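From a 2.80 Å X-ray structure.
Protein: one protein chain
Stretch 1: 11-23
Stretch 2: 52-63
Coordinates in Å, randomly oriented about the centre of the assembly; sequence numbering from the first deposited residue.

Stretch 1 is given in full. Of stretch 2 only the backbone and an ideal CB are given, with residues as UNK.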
# COMPACT_ATOMS: atom_id res chain seq x y z
N ALA A 11 8.08 -5.60 -1.37
CA ALA A 11 8.72 -5.97 -2.64
C ALA A 11 9.91 -5.04 -2.83
O ALA A 11 9.82 -3.84 -2.57
CB ALA A 11 7.73 -5.80 -3.80
N PRO A 12 11.04 -5.59 -3.29
CA PRO A 12 12.24 -4.77 -3.51
C PRO A 12 11.96 -3.62 -4.46
O PRO A 12 11.16 -3.75 -5.38
CB PRO A 12 13.23 -5.76 -4.13
CG PRO A 12 12.78 -7.08 -3.60
CD PRO A 12 11.29 -7.00 -3.64
N TYR A 13 12.59 -2.48 -4.24
CA TYR A 13 12.50 -1.30 -5.11
C TYR A 13 11.15 -0.64 -5.35
O TYR A 13 11.11 0.56 -5.60
CB TYR A 13 13.01 -1.68 -6.48
CG TYR A 13 14.40 -2.19 -6.45
CD1 TYR A 13 15.47 -1.34 -6.21
CD2 TYR A 13 14.67 -3.55 -6.66
CE1 TYR A 13 16.79 -1.82 -6.15
CE2 TYR A 13 15.98 -4.04 -6.60
CZ TYR A 13 17.03 -3.18 -6.34
OH TYR A 13 18.32 -3.66 -6.30
N GLY A 14 10.10 -1.41 -5.28
CA GLY A 14 8.80 -0.84 -5.52
C GLY A 14 8.38 -0.11 -4.26
O GLY A 14 7.76 0.95 -4.32
N SER A 15 8.73 -0.70 -3.15
CA SER A 15 8.43 -0.14 -1.84
C SER A 15 9.66 0.55 -1.29
O SER A 15 10.68 0.68 -1.97
CB SER A 15 7.98 -1.25 -0.87
OG SER A 15 9.03 -2.18 -0.57
N GLU A 16 9.56 0.98 -0.04
CA GLU A 16 10.68 1.63 0.63
C GLU A 16 10.96 0.80 1.90
O GLU A 16 12.08 0.74 2.39
CB GLU A 16 10.29 3.05 1.02
CG GLU A 16 11.44 3.87 1.55
CD GLU A 16 11.81 5.01 0.62
OE1 GLU A 16 11.62 6.18 1.02
OE2 GLU A 16 12.28 4.72 -0.49
N SER A 17 9.91 0.17 2.40
CA SER A 17 9.98 -0.63 3.61
C SER A 17 11.10 -1.67 3.59
O SER A 17 11.83 -1.80 4.57
CB SER A 17 8.63 -1.31 3.84
OG SER A 17 8.13 -1.86 2.63
N LEU A 18 11.23 -2.40 2.50
CA LEU A 18 12.27 -3.42 2.40
C LEU A 18 13.64 -2.76 2.49
O LEU A 18 14.50 -3.21 3.25
CB LEU A 18 12.14 -4.16 1.08
CG LEU A 18 12.80 -5.53 0.96
CD1 LEU A 18 12.84 -5.92 -0.51
CD2 LEU A 18 14.22 -5.50 1.53
N PHE A 19 13.82 -1.70 1.72
CA PHE A 19 15.07 -0.96 1.70
C PHE A 19 15.42 -0.49 3.11
O PHE A 19 16.57 -0.61 3.55
CB PHE A 19 14.96 0.25 0.77
CG PHE A 19 16.13 1.20 0.85
CD1 PHE A 19 17.43 0.75 0.63
CD2 PHE A 19 15.92 2.54 1.17
CE1 PHE A 19 18.51 1.63 0.71
CE2 PHE A 19 16.99 3.42 1.26
CZ PHE A 19 18.29 2.97 1.04
N ASN A 20 14.43 0.04 3.82
CA ASN A 20 14.66 0.51 5.18
C ASN A 20 15.05 -0.62 6.14
O ASN A 20 15.88 -0.42 7.03
CB ASN A 20 13.44 1.25 5.72
CG ASN A 20 13.30 2.64 5.16
OD1 ASN A 20 14.30 3.28 4.80
ND2 ASN A 20 12.07 3.14 5.09
N SER A 21 14.45 -1.79 5.96
CA SER A 21 14.73 -2.93 6.81
C SER A 21 16.20 -3.28 6.75
O SER A 21 16.83 -3.49 7.77
CB SER A 21 13.93 -4.14 6.37
OG SER A 21 12.61 -4.05 6.85
N LEU A 22 16.72 -3.34 5.53
CA LEU A 22 18.11 -3.68 5.28
C LEU A 22 19.07 -2.59 5.76
O LEU A 22 20.15 -2.87 6.28
CB LEU A 22 18.32 -3.93 3.79
CG LEU A 22 17.51 -5.13 3.29
CD1 LEU A 22 17.74 -5.35 1.81
CD2 LEU A 22 17.91 -6.37 4.09
N ARG A 23 18.67 -1.33 5.59
CA ARG A 23 19.49 -0.22 6.01
C ARG A 23 19.62 -0.26 7.53
O ARG A 23 20.69 -0.03 8.07
CB ARG A 23 18.87 1.10 5.55
CG ARG A 23 19.84 2.25 5.58
CD ARG A 23 19.26 3.49 4.92
NE ARG A 23 18.09 4.03 5.61
CZ ARG A 23 17.45 5.12 5.24
NH1 ARG A 23 17.87 5.81 4.18
NH2 ARG A 23 16.39 5.55 5.91
N UNK A 52 21.89 -11.09 -9.73
CA UNK A 52 21.96 -10.31 -10.95
C UNK A 52 21.24 -8.97 -10.96
O UNK A 52 21.03 -8.39 -12.02
CB UNK A 52 21.40 -11.16 -12.09
N UNK A 53 20.85 -8.49 -9.78
CA UNK A 53 20.15 -7.22 -9.68
C UNK A 53 21.13 -6.13 -10.10
O UNK A 53 22.24 -6.04 -9.58
CB UNK A 53 19.61 -6.98 -8.27
N UNK A 54 20.71 -5.32 -11.08
CA UNK A 54 21.57 -4.26 -11.55
C UNK A 54 20.78 -3.05 -11.99
O UNK A 54 20.57 -2.82 -13.18
CB UNK A 54 22.45 -4.76 -12.70
N UNK A 55 20.30 -2.26 -11.02
CA UNK A 55 19.52 -1.06 -11.30
C UNK A 55 20.47 0.08 -11.62
O UNK A 55 21.49 0.22 -10.96
CB UNK A 55 18.61 -0.70 -10.12
N UNK A 56 20.16 0.87 -12.64
CA UNK A 56 21.03 1.98 -12.99
C UNK A 56 20.75 3.17 -12.11
O UNK A 56 21.49 4.16 -12.10
CB UNK A 56 20.86 2.36 -14.46
N UNK A 57 19.69 3.06 -11.34
CA UNK A 57 19.27 4.14 -10.47
C UNK A 57 19.96 4.17 -9.10
O UNK A 57 21.18 4.08 -9.02
CB UNK A 57 17.76 4.05 -10.27
N UNK A 58 19.16 4.28 -8.05
CA UNK A 58 19.65 4.39 -6.69
C UNK A 58 20.25 3.23 -5.92
O UNK A 58 21.33 2.76 -6.24
CB UNK A 58 18.47 4.89 -5.85
N UNK A 59 19.56 2.78 -4.89
CA UNK A 59 20.10 1.69 -4.10
C UNK A 59 20.06 0.32 -4.77
O UNK A 59 19.32 0.11 -5.75
CB UNK A 59 19.34 1.62 -2.77
N UNK A 60 20.87 -0.59 -4.25
CA UNK A 60 20.95 -1.93 -4.78
C UNK A 60 20.75 -2.96 -3.67
O UNK A 60 21.66 -3.28 -2.92
CB UNK A 60 22.29 -2.15 -5.48
N UNK A 61 19.52 -3.47 -3.59
CA UNK A 61 19.14 -4.44 -2.59
C UNK A 61 20.04 -5.66 -2.57
O UNK A 61 20.31 -6.25 -1.51
CB UNK A 61 17.69 -4.87 -2.82
N UNK A 62 20.54 -6.05 -3.74
CA UNK A 62 21.41 -7.21 -3.80
C UNK A 62 22.64 -6.97 -2.94
O UNK A 62 23.00 -7.81 -2.12
CB UNK A 62 21.81 -7.52 -5.24
N UNK A 63 23.28 -5.81 -3.12
CA UNK A 63 24.48 -5.45 -2.37
C UNK A 63 24.25 -5.39 -0.87
O UNK A 63 25.10 -5.82 -0.09
CB UNK A 63 25.01 -4.10 -2.86

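Position 52 has phi/psi of 85/14, and a positive phi by itself favours glycine; stretch 1 is out of reach. The residue is Gly 52.

At position 53 the CA-to-CB bond points toward stretch 1, and the ideal CB lies 4.1 Å from Tyr 13 OH. A hydroxyl this near invites a polar side chain, one long enough to turn back and offer an acceptor, although an apolar one could simply pack beside it. The residue is Gln 53. Tyr 13 OH donates a hydrogen bond to Gln 53 OE1 at 3.2 Å, near the plane of the tyrosine ring.

Position 54 points away, so stretch 1 sets no preference; it is Lys 54, extending into open space.

Position 55 points toward stretch 1 again, its ideal CB 4.5 Å from Tyr 13 CE1. A small or medium apolar side chain would suit this side of the ring, and a phi of -82° also permits proline. Pro 55 is found, its CG 4.2 Å from Tyr 13 CE1.

Positions 56 to 58 leave stretch 1 untouched. At 56 a CB would have room, yet the residue is Gly 56. Position 57 points toward stretch 1 but has nothing within 5.5 Å of its ideal CB, so many types would do; Glu 57 is poorly ordered and makes no contact. Position 58 points sideways, and Gly 58 occupies it.

Position 59 points directly at stretch 1, its ideal CB 3.6 Å from Phe 19 CE1 and 5.4 Å from Tyr 13 CE1. Between two aromatic rings, a flat side chain fits best, though a long aliphatic one could also pack there. The residue is Tyr 59. Its ring forms an offset stack with that of Phe 19, centroids 3.7 Å apart and planes at 4°, while Phe 19 CB makes a CH-pi contact with the same ring. Tyr 13 lies nearly parallel but slid apart, with Tyr 13 CD1 3.6 Å from Tyr 59 CE1. The hydroxyl gives tyrosine a further use: Tyr 59 OH is hydrogen-bonded at 2.8 Å to the O of water 1, which also accepts weak bonds from the backbone N atoms of Tyr 13 and Phe 19.

At position 60 the CB points away, and the site immediately precedes a helix. Ser, Thr, Asp or Asn are typical N-cap residues; Asn 60 takes this position.

Position 61 faces Tyr 13, Leu 22 and Pro 12, an apolar setting suited to a branched aliphatic side chain such as Ile, Leu or Val. Ile 61 fills it. Its CD1 sits 3.5 Å from the Tyr 13 ring centroid, over one face, and 3.4 Å from Pro 12 CB; its CG2 is 4.0 Å from Leu 22 CD1. The backbone adds a polar tie, Ile 61 N donating to Tyr 13 OH at 3.0 Å.

Positions 62 and 63 lie in the helix, one pointing away and the other out of reach. Stretch 1 sets no preference at either; Gln 62 and Gln 63 occupy them.

Stretch 2, residues 52-63: GQKPGEGYNIQQ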
# COMPACT_ATOMS: atom_id res chain seq x y z
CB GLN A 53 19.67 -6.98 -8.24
CG GLN A 53 18.70 -8.04 -7.77
CD GLN A 53 18.23 -7.84 -6.34
OE1 GLN A 53 17.76 -6.77 -5.97
NE2 GLN A 53 18.36 -8.90 -5.54
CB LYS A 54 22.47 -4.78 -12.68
CG LYS A 54 21.81 -5.76 -13.62
CD LYS A 54 21.01 -5.06 -14.72
CE LYS A 54 21.90 -4.19 -15.62
NZ LYS A 54 21.15 -3.50 -16.73
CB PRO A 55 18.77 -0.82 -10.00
CG PRO A 55 19.80 -1.23 -8.98
CD PRO A 55 20.39 -2.50 -9.57
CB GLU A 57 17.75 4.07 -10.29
CG GLU A 57 17.13 5.33 -9.72
CD GLU A 57 15.72 5.07 -9.25
OE1 GLU A 57 14.88 4.70 -10.09
OE2 GLU A 57 15.47 5.24 -8.04
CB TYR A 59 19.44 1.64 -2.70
CG TYR A 59 17.95 1.39 -2.67
CD1 TYR A 59 17.41 0.14 -2.99
CD2 TYR A 59 17.06 2.41 -2.30
CE1 TYR A 59 16.04 -0.08 -2.93
CE2 TYR A 59 15.70 2.20 -2.24
CZ TYR A 59 15.19 0.95 -2.56
OH TYR A 59 13.83 0.76 -2.50
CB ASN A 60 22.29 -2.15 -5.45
CG ASN A 60 22.36 -3.45 -6.21
OD1 ASN A 60 22.00 -3.52 -7.38
ND2 ASN A 60 22.79 -4.50 -5.53
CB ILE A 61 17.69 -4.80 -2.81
CG1 ILE A 61 16.84 -3.62 -2.32
CG2 ILE A 61 17.33 -6.08 -2.10
CD1 ILE A 61 15.49 -3.53 -2.96
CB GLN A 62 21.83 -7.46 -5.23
CG GLN A 62 21.88 -8.92 -5.57
CD GLN A 62 22.97 -9.25 -6.54
OE1 GLN A 62 24.14 -9.35 -6.17
NE2 GLN A 62 22.60 -9.42 -7.81
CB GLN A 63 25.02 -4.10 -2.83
CG GLN A 63 26.14 -3.55 -1.94
CD GLN A 63 26.48 -2.08 -2.21
OE1 GLN A 63 27.17 -1.76 -3.18
NE2 GLN A 63 25.98 -1.19 -1.36
O HOH W 1 12.74 -1.58 -1.30
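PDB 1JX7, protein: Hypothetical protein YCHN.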